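Long-range contacts in enolase from the environmental genome shotgun sequencing of the Sargasso Sea (PDB 2QGY), which is of unproven function but, as a magnesium-binding member of the enolase superfamily, probably catalyses abstraction of a proton alpha to a substrate carboxylate: residues N5-L13 with L112-K120; S308-S319 with A352-I362. All coordinates share one frame; numbering follows the deposited sequence.

Contact 1. Residues N5-L13 with L112-K120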
# COMPACT_ATOMS: atom_id res chain seq x y z
N ASN A 5 -28.74 2.45 2.42
CA ASN A 5 -28.51 1.36 3.43
C ASN A 5 -27.14 1.49 4.11
O ASN A 5 -26.89 0.86 5.12
CB ASN A 5 -28.69 -0.03 2.79
CG ASN A 5 -30.17 -0.39 2.56
OD1 ASN A 5 -31.02 -0.18 3.43
ND2 ASN A 5 -30.47 -0.94 1.38
N GLN A 6 -26.27 2.33 3.57
CA GLN A 6 -25.00 2.57 4.24
C GLN A 6 -25.18 3.49 5.46
O GLN A 6 -24.27 3.66 6.27
CB GLN A 6 -23.93 3.04 3.25
CG GLN A 6 -24.24 4.27 2.50
CD GLN A 6 -23.38 4.43 1.26
OE1 GLN A 6 -23.06 3.45 0.57
NE2 GLN A 6 -23.01 5.67 0.97
N ASP A 7 -26.38 4.05 5.59
CA ASP A 7 -26.75 4.89 6.73
C ASP A 7 -27.38 4.13 7.89
O ASP A 7 -27.76 4.76 8.89
CB ASP A 7 -27.77 5.94 6.30
CG ASP A 7 -27.15 7.02 5.48
OD1 ASP A 7 -25.94 7.31 5.68
OD2 ASP A 7 -27.89 7.60 4.64
N ILE A 8 -27.53 2.82 7.74
CA ILE A 8 -28.11 1.99 8.81
C ILE A 8 -27.33 2.21 10.11
O ILE A 8 -26.11 2.08 10.12
CB ILE A 8 -28.11 0.51 8.41
CG1 ILE A 8 -29.06 0.29 7.22
CG2 ILE A 8 -28.46 -0.38 9.62
CD1 ILE A 8 -28.97 -1.11 6.60
N SER A 9 -28.02 2.56 11.19
CA SER A 9 -27.34 2.82 12.44
C SER A 9 -26.93 1.51 13.11
O SER A 9 -27.78 0.63 13.34
CB SER A 9 -28.18 3.67 13.40
OG SER A 9 -27.39 3.95 14.56
N ILE A 10 -25.64 1.39 13.39
CA ILE A 10 -25.06 0.20 13.99
C ILE A 10 -24.84 0.43 15.49
O ILE A 10 -25.00 -0.50 16.28
CB ILE A 10 -23.72 -0.19 13.27
CG1 ILE A 10 -24.01 -0.75 11.87
CG2 ILE A 10 -22.87 -1.16 14.10
CD1 ILE A 10 -22.77 -0.88 10.98
N GLY A 11 -24.45 1.65 15.86
CA GLY A 11 -24.18 1.98 17.26
C GLY A 11 -22.74 1.75 17.65
O GLY A 11 -21.88 1.65 16.78
N LYS A 12 -22.47 1.69 18.96
CA LYS A 12 -21.12 1.44 19.46
C LYS A 12 -20.73 -0.03 19.29
O LYS A 12 -21.58 -0.90 19.29
CB LYS A 12 -21.01 1.83 20.94
CG LYS A 12 -21.05 3.33 21.24
CD LYS A 12 -20.34 3.64 22.57
CE LYS A 12 -21.12 4.65 23.42
NZ LYS A 12 -20.60 6.04 23.34
N LEU A 13 -19.44 -0.29 19.11
CA LEU A 13 -18.95 -1.66 19.00
C LEU A 13 -18.43 -2.08 20.34
O LEU A 13 -17.84 -1.28 21.06
CB LEU A 13 -17.82 -1.76 17.95
CG LEU A 13 -18.11 -1.22 16.55
CD1 LEU A 13 -16.91 -1.45 15.65
CD2 LEU A 13 -19.37 -1.89 15.93
N LEU A 112 -19.29 -4.79 9.06
CA LEU A 112 -20.35 -3.80 9.27
C LEU A 112 -21.52 -4.03 8.30
O LEU A 112 -22.70 -3.83 8.65
CB LEU A 112 -19.80 -2.38 9.20
CG LEU A 112 -18.72 -1.94 10.22
CD1 LEU A 112 -18.35 -0.50 10.05
CD2 LEU A 112 -19.11 -2.22 11.71
N TRP A 113 -21.21 -4.48 7.08
CA TRP A 113 -22.25 -4.85 6.12
C TRP A 113 -23.04 -6.06 6.60
O TRP A 113 -24.27 -6.10 6.40
CB TRP A 113 -21.67 -5.15 4.73
CG TRP A 113 -21.42 -3.91 3.91
CD1 TRP A 113 -20.20 -3.34 3.66
CD2 TRP A 113 -22.39 -3.09 3.23
NE1 TRP A 113 -20.35 -2.22 2.86
CE2 TRP A 113 -21.68 -2.04 2.59
CE3 TRP A 113 -23.78 -3.15 3.09
CZ2 TRP A 113 -22.32 -1.05 1.84
CZ3 TRP A 113 -24.42 -2.16 2.34
CH2 TRP A 113 -23.69 -1.13 1.73
N ASP A 114 -22.36 -7.03 7.18
CA ASP A 114 -23.00 -8.24 7.70
C ASP A 114 -23.99 -7.80 8.80
O ASP A 114 -25.17 -8.19 8.82
CB ASP A 114 -21.92 -9.17 8.29
CG ASP A 114 -22.45 -10.58 8.64
OD1 ASP A 114 -23.45 -11.02 8.05
OD2 ASP A 114 -21.83 -11.26 9.49
N ILE A 115 -23.47 -6.98 9.70
CA ILE A 115 -24.27 -6.41 10.83
C ILE A 115 -25.49 -5.67 10.26
O ILE A 115 -26.63 -5.93 10.67
CB ILE A 115 -23.42 -5.50 11.73
CG1 ILE A 115 -22.47 -6.38 12.55
CG2 ILE A 115 -24.33 -4.60 12.68
CD1 ILE A 115 -21.25 -5.66 13.14
N SER A 116 -25.24 -4.78 9.31
CA SER A 116 -26.32 -4.01 8.66
C SER A 116 -27.39 -4.90 8.04
O SER A 116 -28.60 -4.62 8.16
CB SER A 116 -25.74 -3.02 7.65
OG SER A 116 -24.99 -2.06 8.37
N GLY A 117 -26.95 -5.97 7.39
CA GLY A 117 -27.87 -6.98 6.86
C GLY A 117 -28.71 -7.63 7.95
O GLY A 117 -29.93 -7.86 7.78
N LYS A 118 -28.06 -7.94 9.07
CA LYS A 118 -28.75 -8.54 10.21
C LYS A 118 -29.74 -7.59 10.87
O LYS A 118 -30.80 -8.03 11.32
CB LYS A 118 -27.76 -9.09 11.25
CG LYS A 118 -27.10 -10.39 10.77
CD LYS A 118 -25.93 -10.84 11.65
CE LYS A 118 -25.21 -12.00 10.96
NZ LYS A 118 -23.84 -12.34 11.51
N LEU A 119 -29.39 -6.32 10.94
CA LEU A 119 -30.31 -5.31 11.48
C LEU A 119 -31.58 -5.11 10.63
O LEU A 119 -32.67 -4.81 11.16
CB LEU A 119 -29.57 -4.00 11.70
CG LEU A 119 -28.53 -4.02 12.82
CD1 LEU A 119 -27.70 -2.77 12.80
CD2 LEU A 119 -29.22 -4.16 14.20
N LYS A 120 -31.44 -5.27 9.32
CA LYS A 120 -32.57 -5.19 8.38
C LYS A 120 -33.23 -6.55 8.13
O LYS A 120 -34.24 -6.65 7.44
CB LYS A 120 -32.08 -4.62 7.05
CG LYS A 120 -31.67 -3.18 7.12
CD LYS A 120 -32.78 -2.23 6.63
CE LYS A 120 -33.11 -2.48 5.16
NZ LYS A 120 -33.72 -1.29 4.48
O HOH W 1 -24.62 0.85 8.25

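Contact 2. Residues S308-S319 with A352-I362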
# COMPACT_ATOMS: atom_id res chain seq x y z
N SER A 308 -15.14 -19.02 2.87
CA SER A 308 -16.19 -18.72 3.83
C SER A 308 -16.60 -17.25 3.70
O SER A 308 -17.40 -16.91 2.81
CB SER A 308 -15.76 -19.12 5.26
OG SER A 308 -14.66 -18.37 5.79
N VAL A 309 -16.05 -16.38 4.54
CA VAL A 309 -16.52 -14.97 4.65
C VAL A 309 -16.25 -14.17 3.36
O VAL A 309 -17.17 -13.58 2.77
CB VAL A 309 -15.90 -14.24 5.90
CG1 VAL A 309 -16.42 -12.84 6.01
CG2 VAL A 309 -16.25 -15.01 7.20
N SER A 310 -15.01 -14.18 2.90
CA SER A 310 -14.66 -13.52 1.62
C SER A 310 -15.50 -14.03 0.45
O SER A 310 -16.03 -13.22 -0.34
CB SER A 310 -13.20 -13.70 1.29
OG SER A 310 -12.38 -13.03 2.22
N ALA A 311 -15.62 -15.35 0.31
CA ALA A 311 -16.42 -15.88 -0.81
C ALA A 311 -17.87 -15.40 -0.73
O ALA A 311 -18.47 -15.04 -1.75
CB ALA A 311 -16.33 -17.43 -0.93
N SER A 312 -18.47 -15.39 0.46
CA SER A 312 -19.85 -14.94 0.59
C SER A 312 -20.02 -13.48 0.21
O SER A 312 -20.97 -13.13 -0.50
CB SER A 312 -20.38 -15.16 2.00
OG SER A 312 -21.75 -14.80 2.04
N ALA A 313 -19.12 -12.62 0.67
CA ALA A 313 -19.15 -11.19 0.29
C ALA A 313 -19.04 -11.06 -1.23
O ALA A 313 -19.80 -10.29 -1.87
CB ALA A 313 -18.00 -10.45 0.97
N MET A 314 -18.13 -11.82 -1.83
CA MET A 314 -17.92 -11.75 -3.27
C MET A 314 -19.22 -12.12 -4.00
O MET A 314 -19.64 -11.42 -4.92
CB MET A 314 -16.79 -12.71 -3.69
CG MET A 314 -16.51 -12.80 -5.24
SD MET A 314 -15.31 -14.02 -5.74
CE MET A 314 -16.07 -15.55 -5.17
N LEU A 315 -19.82 -13.23 -3.62
CA LEU A 315 -21.04 -13.68 -4.28
C LEU A 315 -22.16 -12.67 -4.14
O LEU A 315 -22.87 -12.36 -5.12
CB LEU A 315 -21.47 -15.07 -3.77
CG LEU A 315 -20.46 -16.20 -3.98
CD1 LEU A 315 -21.03 -17.50 -3.43
CD2 LEU A 315 -20.08 -16.35 -5.48
N HIS A 316 -22.32 -12.12 -2.94
CA HIS A 316 -23.35 -11.08 -2.74
C HIS A 316 -23.08 -9.85 -3.63
O HIS A 316 -24.00 -9.31 -4.27
CB HIS A 316 -23.45 -10.68 -1.27
CG HIS A 316 -24.23 -11.65 -0.43
ND1 HIS A 316 -25.61 -11.68 -0.41
CD2 HIS A 316 -23.83 -12.63 0.42
CE1 HIS A 316 -26.02 -12.62 0.43
NE2 HIS A 316 -24.96 -13.23 0.92
N VAL A 317 -21.82 -9.41 -3.72
CA VAL A 317 -21.50 -8.27 -4.58
C VAL A 317 -21.79 -8.61 -6.03
O VAL A 317 -22.48 -7.85 -6.72
CB VAL A 317 -20.04 -7.79 -4.42
CG1 VAL A 317 -19.63 -6.79 -5.57
CG2 VAL A 317 -19.89 -7.11 -3.12
N CYS A 318 -21.30 -9.77 -6.49
CA CYS A 318 -21.46 -10.17 -7.89
C CYS A 318 -22.93 -10.28 -8.31
O CYS A 318 -23.28 -9.95 -9.44
CB CYS A 318 -20.75 -11.49 -8.20
SG CYS A 318 -18.96 -11.31 -8.23
N SER A 319 -23.76 -10.76 -7.38
CA SER A 319 -25.20 -10.90 -7.64
C SER A 319 -25.93 -9.56 -7.75
O SER A 319 -27.06 -9.52 -8.29
CB SER A 319 -25.86 -11.79 -6.59
OG SER A 319 -26.07 -11.09 -5.38
N ALA A 352 -22.57 -20.50 -8.36
CA ALA A 352 -22.72 -20.59 -6.92
C ALA A 352 -24.10 -20.05 -6.55
O ALA A 352 -24.48 -18.95 -6.95
CB ALA A 352 -21.62 -19.79 -6.20
N HIS A 353 -24.86 -20.81 -5.77
CA HIS A 353 -26.18 -20.35 -5.36
C HIS A 353 -26.14 -19.81 -3.94
O HIS A 353 -25.81 -20.53 -3.02
CB HIS A 353 -27.25 -21.45 -5.49
CG HIS A 353 -28.61 -21.01 -5.01
ND1 HIS A 353 -29.55 -20.47 -5.85
CD2 HIS A 353 -29.16 -21.02 -3.78
CE1 HIS A 353 -30.64 -20.17 -5.16
NE2 HIS A 353 -30.42 -20.49 -3.89
N ILE A 354 -26.48 -18.54 -3.79
CA ILE A 354 -26.40 -17.82 -2.51
C ILE A 354 -27.60 -18.17 -1.67
O ILE A 354 -28.71 -18.22 -2.18
CB ILE A 354 -26.44 -16.28 -2.72
CG1 ILE A 354 -25.31 -15.81 -3.61
CG2 ILE A 354 -26.43 -15.54 -1.37
CD1 ILE A 354 -25.47 -14.36 -4.10
N ASN A 355 -27.41 -18.39 -0.38
CA ASN A 355 -28.59 -18.60 0.43
C ASN A 355 -29.27 -17.28 0.81
O ASN A 355 -28.77 -16.17 0.52
CB ASN A 355 -28.31 -19.55 1.60
CG ASN A 355 -27.61 -18.89 2.76
OD1 ASN A 355 -27.18 -19.57 3.70
ND2 ASN A 355 -27.49 -17.57 2.72
N LYS A 356 -30.41 -17.40 1.46
CA LYS A 356 -31.28 -16.28 1.71
C LYS A 356 -31.17 -15.78 3.16
O LYS A 356 -32.00 -14.99 3.60
CB LYS A 356 -32.72 -16.71 1.36
CG LYS A 356 -33.87 -15.90 1.98
CD LYS A 356 -35.23 -16.61 1.79
CE LYS A 356 -36.33 -15.98 2.66
NZ LYS A 356 -37.66 -16.52 2.24
N SER A 357 -30.13 -16.20 3.89
CA SER A 357 -29.95 -15.78 5.29
C SER A 357 -29.56 -14.31 5.36
O SER A 357 -29.07 -13.74 4.37
CB SER A 357 -28.89 -16.64 6.00
OG SER A 357 -29.25 -18.01 5.94
N ALA A 358 -29.76 -13.70 6.51
CA ALA A 358 -29.44 -12.30 6.70
C ALA A 358 -27.93 -12.04 6.55
O ALA A 358 -27.10 -12.88 6.93
CB ALA A 358 -29.94 -11.82 8.07
N GLY A 359 -27.59 -10.85 6.04
CA GLY A 359 -26.19 -10.43 5.88
C GLY A 359 -25.44 -11.40 4.99
O GLY A 359 -25.91 -11.74 3.92
N LEU A 360 -24.28 -11.88 5.45
CA LEU A 360 -23.49 -12.83 4.67
C LEU A 360 -23.84 -14.27 4.95
O LEU A 360 -23.25 -15.19 4.36
CB LEU A 360 -21.99 -12.65 5.01
CG LEU A 360 -21.42 -11.26 4.77
CD1 LEU A 360 -20.01 -11.21 5.45
CD2 LEU A 360 -21.33 -11.02 3.26
N GLY A 361 -24.74 -14.50 5.89
CA GLY A 361 -25.20 -15.87 6.14
C GLY A 361 -24.13 -16.76 6.76
O GLY A 361 -24.18 -17.99 6.61
N ILE A 362 -23.18 -16.17 7.48
CA ILE A 362 -22.04 -16.92 8.03
C ILE A 362 -22.46 -17.70 9.29
O ILE A 362 -23.02 -17.14 10.23
CB ILE A 362 -20.82 -16.00 8.28
CG1 ILE A 362 -20.34 -15.39 6.95
CG2 ILE A 362 -19.70 -16.73 9.04
CD1 ILE A 362 -19.82 -16.38 5.97
O HOH W 2 -26.66 -15.02 2.82

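Contact 1. Residues N5-L13 with L112-K120
Ile-10 drops its side chain onto the helix carrying Leu-112, Ile-115 and Ser-116, and of residues 5-13 it is the one most covered by the helix. Its CB carries two branches. Ile-10 CG2 rests on CG2 of Ile-115. Ile-10 CG1 lies anti to the carbonyl carbon (chi1 -72°) and also meets Ile-115 CG2, at 3.9 Å, the two side chains crossing at about a right angle. Ile-10 CD1, the tip, sits 3.8 Å from Leu-112 CB. Ile-10 CD1 is also 3.6 Å from Ser-116 OG. That hydroxyl donates to Leu-112 O, which also accepts from Ser-116 N on the opposite face of its plane. A water donates to Ser-116 OG and, at 2.7 Å, to Ile-8 O, tying loop to helix. Ile-8 puts CG2 against Leu-119 CD1 and CD1 against Lys-120 CG. The Lys-120 chain bends at chi2 and chi3, and NZ donates to Asn-5 OD1 at 3.1 Å, 18° off the carbonyl plane. Asn-5 ND2 bonds to Leu-127 O. The loop thus runs along helix 99-120 in the N-terminal domain and leads into strand 13-21. Helices 82-93 and 124-128 touch this part of helix 99-120, and Thr-43 of strand 37-43 meets both Ile-10 and Ile-115.

Contact 2. Residues S308-S319 with A352-I362
Helix 309-319 crosses strand 352-354 almost perpendicularly, at 87° with axes 9.3 Å apart, and the chain after the strand turns back along the helix through a type II' turn from Ala-358 to Gly-361. Ile-354 points from the strand to the helix. Ile-354 CD1 lies 3.6 Å from Ser-319 OG. Ile-354 CG2 is 3.5 Å from CE1 of the His-316 ring, which it meets obliquely. Nearby, Leu-315 CD1 touches Ala-352 CB. His-316 ND1 bonds to the backbone N of Asn-125. The second ring nitrogen, NE2, shares a hydrogen bond with a water in the ring plane, and the water donates to Ser-357 O. Both ring nitrogens are thus engaged. With chi1 near -176°, the Ser-312 hydroxyl is held out toward the turn, and OG donates to Leu-360 O at 2.8 Å, in the carbonyl plane and on a lone pair. Leu-360 spans one turn along the helix, with CD1 on Val-309 CG1 and CD2 3.7 Å from Ala-313 CA. Ile-362 CD1 packs on Val-309 CA. Helix 309-320 joins strands 298-299 and 327-329 of the (beta/alpha)7beta barrel of the enolase superfamily. Hairpin 345-348/351-354 attaches antiparallel to strand 135-141 after the barrel has closed.

Contact 1 belongs to the N-terminal capping domain and contact 2 to the barrel domain. Their centres are about 16 Å apart, on the same side of the chain's centre, yet they touch directly. Asp-114 OD1 lies 2.9 Å from Leu-360 N, a probable hydrogen bond, and 3.5 Å from Gly-359 CA. Gly-117 O and Lys-118 CA pack on Ala-358 CB. Helix 99-120 therefore bears the N-terminal loop along one part of its surface and the turn of 352-362 along another. The magnesium ion is bound by Asp-200, Glu-226 and Glu-252, none of which belongs to either contact. Each contact packs within its own domain, and the touches of Asp-114, Gly-117 and Lys-118 join the two.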